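Local coordinates for protein pectate lyase/Amb allergen (Acidovorax citrulli, PDB 4HWV) that probably cleaves pectate as a secreted, calcium-dependent lyase of polysaccharide lyase family 1, acting on plant cell-wall polysaccharide, at residues D278-V283 / D301-I306; Q336-V341 / Y363-G368. All coordinates share one frame; numbering follows the deposited sequence. Where two conformers were deposited one is given.

How the contacts relate
Contacts 1 and 2 follow one another along the chain and lie on neighbouring coils of the parallel beta-helix, strands 302-306 and 340-341 being neighbours in one sheet; their centres are about 10 Å apart. Contact 1 joins 278-283 to 301-306 and carries Asp278 and Asp282 of the calcium site; contact 2 continues from 336-341 to the loop 363-368. The two meet directly: Phe304 N lies 2.8 Å from Arg337 O, and Asp301 OD1 lies 2.9 Å from Gln336 NE2, both probable hydrogen bonds. The side chain of Arg337 lies near the metal site, about 6 Å from the calcium ion and about 5 Å from the side chains of Asp278 and Asp282.

Contact 1: D278-V283 / D301-I306; sequences DGLVDV and DKAFLI. With CA (calcium ion), chain C.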
loop_
_atom_site.group_PDB
_atom_site.type_symbol
_atom_site.label_atom_id
_atom_site.label_comp_id
_atom_site.label_asym_id
_atom_site.label_seq_id
_atom_site.Cartn_x
_atom_site.Cartn_y
_atom_site.Cartn_z
ATOM N N ASP A 278 -8.933 -0.456 12.893
ATOM C CA ASP A 278 -9.636 0.185 13.987
ATOM C C ASP A 278 -8.916 1.515 14.217
ATOM O O ASP A 278 -8.896 2.353 13.316
ATOM C CB ASP A 278 -9.727 -0.693 15.247
ATOM C CG ASP A 278 -10.792 -0.195 16.211
ATOM O OD1 ASP A 278 -11.843 0.267 15.728
ATOM O OD2 ASP A 278 -10.583 -0.269 17.437
ATOM N N GLY A 279 -8.315 1.727 15.378
ATOM C CA GLY A 279 -7.641 2.994 15.621
ATOM C C GLY A 279 -6.176 3.006 15.230
ATOM O O GLY A 279 -5.558 1.954 14.989
ATOM N N LEU A 280 -5.596 4.200 15.202
ATOM C CA LEU A 280 -4.123 4.286 15.227
ATOM C C LEU A 280 -3.639 4.147 16.674
ATOM O O LEU A 280 -2.955 3.181 17.010
ATOM C CB LEU A 280 -3.627 5.600 14.606
ATOM C CG LEU A 280 -3.918 5.742 13.102
ATOM C CD1 LEU A 280 -3.501 7.112 12.581
ATOM C CD2 LEU A 280 -3.252 4.622 12.290
ATOM N N VAL A 281 -4.018 5.105 17.517
ATOM C CA VAL A 281 -3.751 5.040 18.952
ATOM C C VAL A 281 -5.043 5.409 19.669
ATOM O O VAL A 281 -5.523 6.537 19.545
ATOM C CB VAL A 281 -2.614 5.980 19.416
ATOM C CG1 VAL A 281 -2.368 5.767 20.912
ATOM C CG2 VAL A 281 -1.334 5.744 18.605
ATOM N N ASP A 282 -5.604 4.450 20.403
ATOM C CA ASP A 282 -6.823 4.682 21.174
ATOM C C ASP A 282 -6.461 4.703 22.648
ATOM O O ASP A 282 -5.675 3.868 23.109
ATOM C CB ASP A 282 -7.869 3.593 20.913
ATOM C CG ASP A 282 -8.530 3.716 19.550
ATOM O OD1 ASP A 282 -8.350 4.730 18.837
ATOM O OD2 ASP A 282 -9.254 2.762 19.188
ATOM N N VAL A 283 -7.036 5.644 23.382
ATOM C CA VAL A 283 -6.797 5.770 24.822
ATOM C C VAL A 283 -8.154 5.671 25.480
ATOM O O VAL A 283 -9.014 6.520 25.259
ATOM C CB VAL A 283 -6.120 7.123 25.184
ATOM C CG1 VAL A 283 -5.804 7.173 26.667
ATOM C CG2 VAL A 283 -4.866 7.349 24.334
ATOM N N ASP A 301 -8.602 5.822 8.626
ATOM C CA ASP A 301 -9.941 6.357 8.822
ATOM C C ASP A 301 -10.111 6.945 10.239
ATOM O O ASP A 301 -10.028 8.174 10.421
ATOM C CB ASP A 301 -10.986 5.271 8.504
ATOM C CG ASP A 301 -12.390 5.790 8.518
ATOM O OD1 ASP A 301 -12.643 6.888 9.049
ATOM O OD2 ASP A 301 -13.265 5.078 7.986
ATOM N N LYS A 302 -10.327 6.085 11.238
ATOM C CA LYS A 302 -10.664 6.532 12.590
ATOM C C LYS A 302 -9.403 6.584 13.439
ATOM O O LYS A 302 -8.945 5.564 13.964
ATOM C CB LYS A 302 -11.694 5.589 13.204
ATOM C CG LYS A 302 -12.974 5.565 12.383
ATOM C CD LYS A 302 -13.942 4.486 12.818
ATOM C CE LYS A 302 -15.138 4.421 11.875
ATOM N NZ LYS A 302 -16.076 3.303 12.196
ATOM N N ALA A 303 -8.829 7.774 13.589
ATOM C CA ALA A 303 -7.463 7.863 14.119
ATOM C C ALA A 303 -7.310 7.630 15.636
ATOM O O ALA A 303 -6.554 6.739 16.052
ATOM C CB ALA A 303 -6.861 9.190 13.724
ATOM N N PHE A 304 -7.978 8.456 16.444
ATOM C CA PHE A 304 -7.767 8.452 17.894
ATOM C C PHE A 304 -9.094 8.476 18.643
ATOM O O PHE A 304 -9.776 9.505 18.672
ATOM C CB PHE A 304 -6.933 9.666 18.334
ATOM C CG PHE A 304 -5.735 9.902 17.482
ATOM C CD1 PHE A 304 -4.659 9.038 17.540
ATOM C CD2 PHE A 304 -5.674 10.993 16.624
ATOM C CE1 PHE A 304 -3.534 9.236 16.733
ATOM C CE2 PHE A 304 -4.573 11.204 15.818
ATOM C CZ PHE A 304 -3.494 10.328 15.873
ATOM N N LEU A 305 -9.450 7.349 19.243
ATOM C CA LEU A 305 -10.616 7.292 20.106
ATOM C C LEU A 305 -10.130 7.528 21.531
ATOM O O LEU A 305 -9.384 6.705 22.085
ATOM C CB LEU A 305 -11.271 5.912 20.011
ATOM C CG LEU A 305 -12.585 5.754 20.783
ATOM C CD1 LEU A 305 -13.700 6.549 20.109
ATOM C CD2 LEU A 305 -12.975 4.295 20.863
ATOM N N ILE A 306 -10.501 8.678 22.110
ATOM C CA ILE A 306 -10.172 8.984 23.499
ATOM C C ILE A 306 -11.471 8.812 24.292
ATOM O O ILE A 306 -12.355 9.667 24.220
ATOM C CB ILE A 306 -9.610 10.427 23.672
ATOM C CG1 ILE A 306 -8.472 10.720 22.673
ATOM C CG2 ILE A 306 -9.148 10.630 25.110
ATOM C CD1 ILE A 306 -7.305 9.741 22.764
HETATM CA CA CA C . -9.229 0.532 19.286
HETATM O O HOH W 1 -10.140 3.118 10.926
HETATM O O HOH W 2 -9.987 5.349 16.661
HETATM O O HOH W 3 -11.692 0.400 20.271
HETATM O O HOH W 4 -9.517 0.613 21.949
HETATM O O HOH W 5 -9.335 -2.072 19.754
#
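Asp282 reaches across to Leu305 with one carboxylate oxygen and holds calcium with the other. Asp282 OD1 accepts the backbone N-H of Leu305 N at 2.9 Å, in a nearly straight bond (164° at the hydrogen) that arrives from above the carboxylate plane. A water donating to both Asp282 OD1 and Lys302 O gives this oxygen a second partner, while Asp282 OD2 binds the calcium ion at 2.2 Å. With CG beside the backbone N (chi1 -74°), the carboxylate also lies against Leu305 CB, and the two side chains cross obliquely. Further along, Val283 N donates to Leu305 O at 2.9 Å where the backbones bridge. On the other side of Asp282, Ala303 O takes the N-H of Leu280 N at 2.8 Å and, weakly, that of Val281.

The tight part is the apolar side. Leu280 CD1 meets Ala303 CB and, in the conformer given, Ile306 CD1 lies beside Val283 CB. The Phe304 ring turns its edge to Val281, whose O lies near the ring plane, 3.3 Å from Phe304 CD1; this buried oxygen has no hydrogen-bond partner in the model, though Phe304 CA-H is directed at it. Phe297 and Phe326 add aromatic contacts to the same ring.

The metal side is looser and wetter. The side chain of Asp278 approaches 301-306 little, but its OD2 binds calcium at 2.4 Å. Three waters also coordinate the ion. Another water links Asp278 O to Lys302 N, and the Lys302 side chain leads away. The segments belong to neighbouring coils of a right-handed parallel beta-helix, apolar side chains turned inward; on its outer face Asp278 and Asp282, with Asp227 of the preceding coil, form the aspartate calcium site of family 1 pectate lyases.

Contact 2: Q336-V341 / Y363-G368; sequences QRQARV and YPWLAG
Gln338 holds the loop 363-368 with both its backbone and its side chain. Gln338 N donates to Gly368 O at 2.9 Å, and Gln338 NE2 to Ala367 O, also at 2.9 Å and with 158° at the hydrogen. The Ala367 oxygen lies close to the amide plane of Gln338, while a second acceptor, Leu334 O, also engages NE2. A water donates to Gly368 O and weakly accepts from Arg337 N, adding a bridge beside the direct bond.

The same amide packs on Trp365. Gln338 CG is set between the backbone N and the carbonyl carbon (chi1 53°), the chain is extended beyond it, and the amide is turned with NE2 over one face of the indole. There Gln338 NE2 lies 3.4 Å from Trp365 CZ3, nearer the rim than the centre. Amide and ring planes are 28° apart, and Gln338 OE1 lies near CZ3 as well; the indole NE1 is bonded to Asp397 O.

Farther out, Gln336 CA approaches Ala367 O at 3.4 Å in an almost linear C-H...O contact, and Leu366 CD2 touches the end of the Gln336 side chain, whose NE2 is bonded to Asp301.

With two carbonyl oxygens satisfying the NE2 end of the Gln338 amide and fixing its rotation against an indole face, this buried group joins the loop before strand 369-371 to the preceding coil.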
loop_
_atom_site.group_PDB
_atom_site.type_symbol
_atom_site.label_atom_id
_atom_site.label_comp_id
_atom_site.label_asym_id
_atom_site.label_seq_id
_atom_site.Cartn_x
_atom_site.Cartn_y
_atom_site.Cartn_z
ATOM N N GLN A 336 -11.236 10.878 10.294
ATOM C CA GLN A 336 -12.012 11.330 11.450
ATOM C C GLN A 336 -11.337 10.921 12.750
ATOM O O GLN A 336 -10.271 10.284 12.739
ATOM C CB GLN A 336 -13.446 10.779 11.400
ATOM C CG GLN A 336 -13.510 9.249 11.401
ATOM C CD GLN A 336 -14.909 8.729 11.182
ATOM O OE1 GLN A 336 -15.835 9.120 11.892
ATOM N NE2 GLN A 336 -15.074 7.860 10.182
ATOM N N ARG A 337 -11.960 11.296 13.867
ATOM C CA ARG A 337 -11.392 11.056 15.197
ATOM C C ARG A 337 -9.979 11.617 15.306
ATOM O O ARG A 337 -9.032 10.912 15.669
ATOM C CB ARG A 337 -11.391 9.574 15.574
ATOM C CG ARG A 337 -12.755 8.927 15.555
ATOM C CD ARG A 337 -12.641 7.577 16.271
ATOM N NE ARG A 337 -13.853 6.766 16.160
ATOM C CZ ARG A 337 -13.907 5.462 16.404
ATOM N NH1 ARG A 337 -12.808 4.781 16.718
ATOM N NH2 ARG A 337 -15.069 4.834 16.324
ATOM N N GLN A 338 -9.830 12.902 15.022
ATOM C CA GLN A 338 -8.507 13.498 15.095
ATOM C C GLN A 338 -8.482 14.748 15.995
ATOM O O GLN A 338 -8.185 15.842 15.530
ATOM C CB GLN A 338 -7.902 13.719 13.686
ATOM C CG GLN A 338 -8.760 14.503 12.676
ATOM C CD GLN A 338 -8.304 14.304 11.233
ATOM O OE1 GLN A 338 -7.104 14.374 10.916
ATOM N NE2 GLN A 338 -9.261 14.084 10.340
ATOM N N ALA A 339 -8.760 14.605 17.297
ATOM C CA ALA A 339 -9.106 13.373 18.018
ATOM C C ALA A 339 -10.583 13.421 18.425
ATOM O O ALA A 339 -11.171 14.512 18.499
ATOM C CB ALA A 339 -8.227 13.233 19.275
ATOM N N ARG A 340 -11.168 12.260 18.714
ATOM C CA ARG A 340 -12.525 12.212 19.254
ATOM C C ARG A 340 -12.434 12.052 20.772
ATOM O O ARG A 340 -11.942 11.027 21.259
ATOM C CB ARG A 340 -13.328 11.054 18.659
ATOM C CG ARG A 340 -14.816 11.126 18.973
ATOM C CD ARG A 340 -15.530 9.765 18.869
ATOM N NE ARG A 340 -16.984 9.962 18.848
ATOM C CZ ARG A 340 -17.713 10.268 19.925
ATOM N NH1 ARG A 340 -17.141 10.390 21.120
ATOM N NH2 ARG A 340 -19.024 10.468 19.803
ATOM N N VAL A 341 -12.888 13.059 21.519
ATOM C CA VAL A 341 -12.617 13.116 22.956
ATOM C C VAL A 341 -13.845 13.014 23.854
ATOM O O VAL A 341 -14.698 13.918 23.869
ATOM C CB VAL A 341 -11.859 14.402 23.306
ATOM C CG1 VAL A 341 -11.579 14.432 24.803
ATOM C CG2 VAL A 341 -10.573 14.492 22.474
ATOM N N TYR A 363 -8.816 8.536 1.818
ATOM C CA TYR A 363 -9.290 8.843 3.163
ATOM C C TYR A 363 -9.815 10.270 3.190
ATOM O O TYR A 363 -9.230 11.143 3.815
ATOM C CB TYR A 363 -8.167 8.664 4.185
ATOM C CG TYR A 363 -7.733 7.229 4.345
ATOM C CD1 TYR A 363 -8.470 6.343 5.140
ATOM C CD2 TYR A 363 -6.584 6.754 3.707
ATOM C CE1 TYR A 363 -8.081 5.024 5.299
ATOM C CE2 TYR A 363 -6.183 5.428 3.845
ATOM C CZ TYR A 363 -6.926 4.567 4.652
ATOM O OH TYR A 363 -6.554 3.246 4.814
ATOM N N PRO A 364 -10.927 10.516 2.487
ATOM C CA PRO A 364 -11.441 11.894 2.461
ATOM C C PRO A 364 -11.761 12.381 3.870
ATOM O O PRO A 364 -12.288 11.632 4.685
ATOM C CB PRO A 364 -12.740 11.791 1.629
ATOM C CG PRO A 364 -12.646 10.473 0.929
ATOM C CD PRO A 364 -11.834 9.567 1.831
ATOM N N TRP A 365 -11.446 13.636 4.141
ATOM C CA TRP A 365 -11.745 14.235 5.427
ATOM C C TRP A 365 -13.249 14.238 5.708
ATOM O O TRP A 365 -14.065 14.728 4.906
ATOM C CB TRP A 365 -11.265 15.671 5.419
ATOM C CG TRP A 365 -11.477 16.451 6.692
ATOM C CD1 TRP A 365 -12.648 17.020 7.131
ATOM C CD2 TRP A 365 -10.474 16.791 7.662
ATOM N NE1 TRP A 365 -12.435 17.680 8.313
ATOM C CE2 TRP A 365 -11.108 17.562 8.657
ATOM C CE3 TRP A 365 -9.103 16.510 7.786
ATOM C CZ2 TRP A 365 -10.424 18.073 9.747
ATOM C CZ3 TRP A 365 -8.429 17.029 8.867
ATOM C CH2 TRP A 365 -9.090 17.804 9.837
ATOM N N LEU A 366 -13.598 13.718 6.878
ATOM C CA LEU A 366 -14.967 13.774 7.370
ATOM C C LEU A 366 -15.093 14.720 8.572
ATOM O O LEU A 366 -15.969 15.584 8.593
ATOM C CB LEU A 366 -15.464 12.372 7.745
ATOM C CG LEU A 366 -16.873 12.347 8.343
ATOM C CD1 LEU A 366 -17.946 12.850 7.368
ATOM C CD2 LEU A 366 -17.169 10.930 8.788
ATOM N N ALA A 367 -14.228 14.556 9.569
ATOM C CA ALA A 367 -14.282 15.367 10.790
ATOM C C ALA A 367 -12.879 15.520 11.337
ATOM O O ALA A 367 -12.009 14.665 11.099
ATOM C CB ALA A 367 -15.184 14.715 11.840
ATOM N N GLY A 368 -12.693 16.588 12.103
ATOM C CA GLY A 368 -11.425 16.862 12.753
ATOM C C GLY A 368 -11.475 16.485 14.219
ATOM O O GLY A 368 -11.430 15.299 14.573
HETATM O O HOH W 6 -13.507 13.477 14.860
#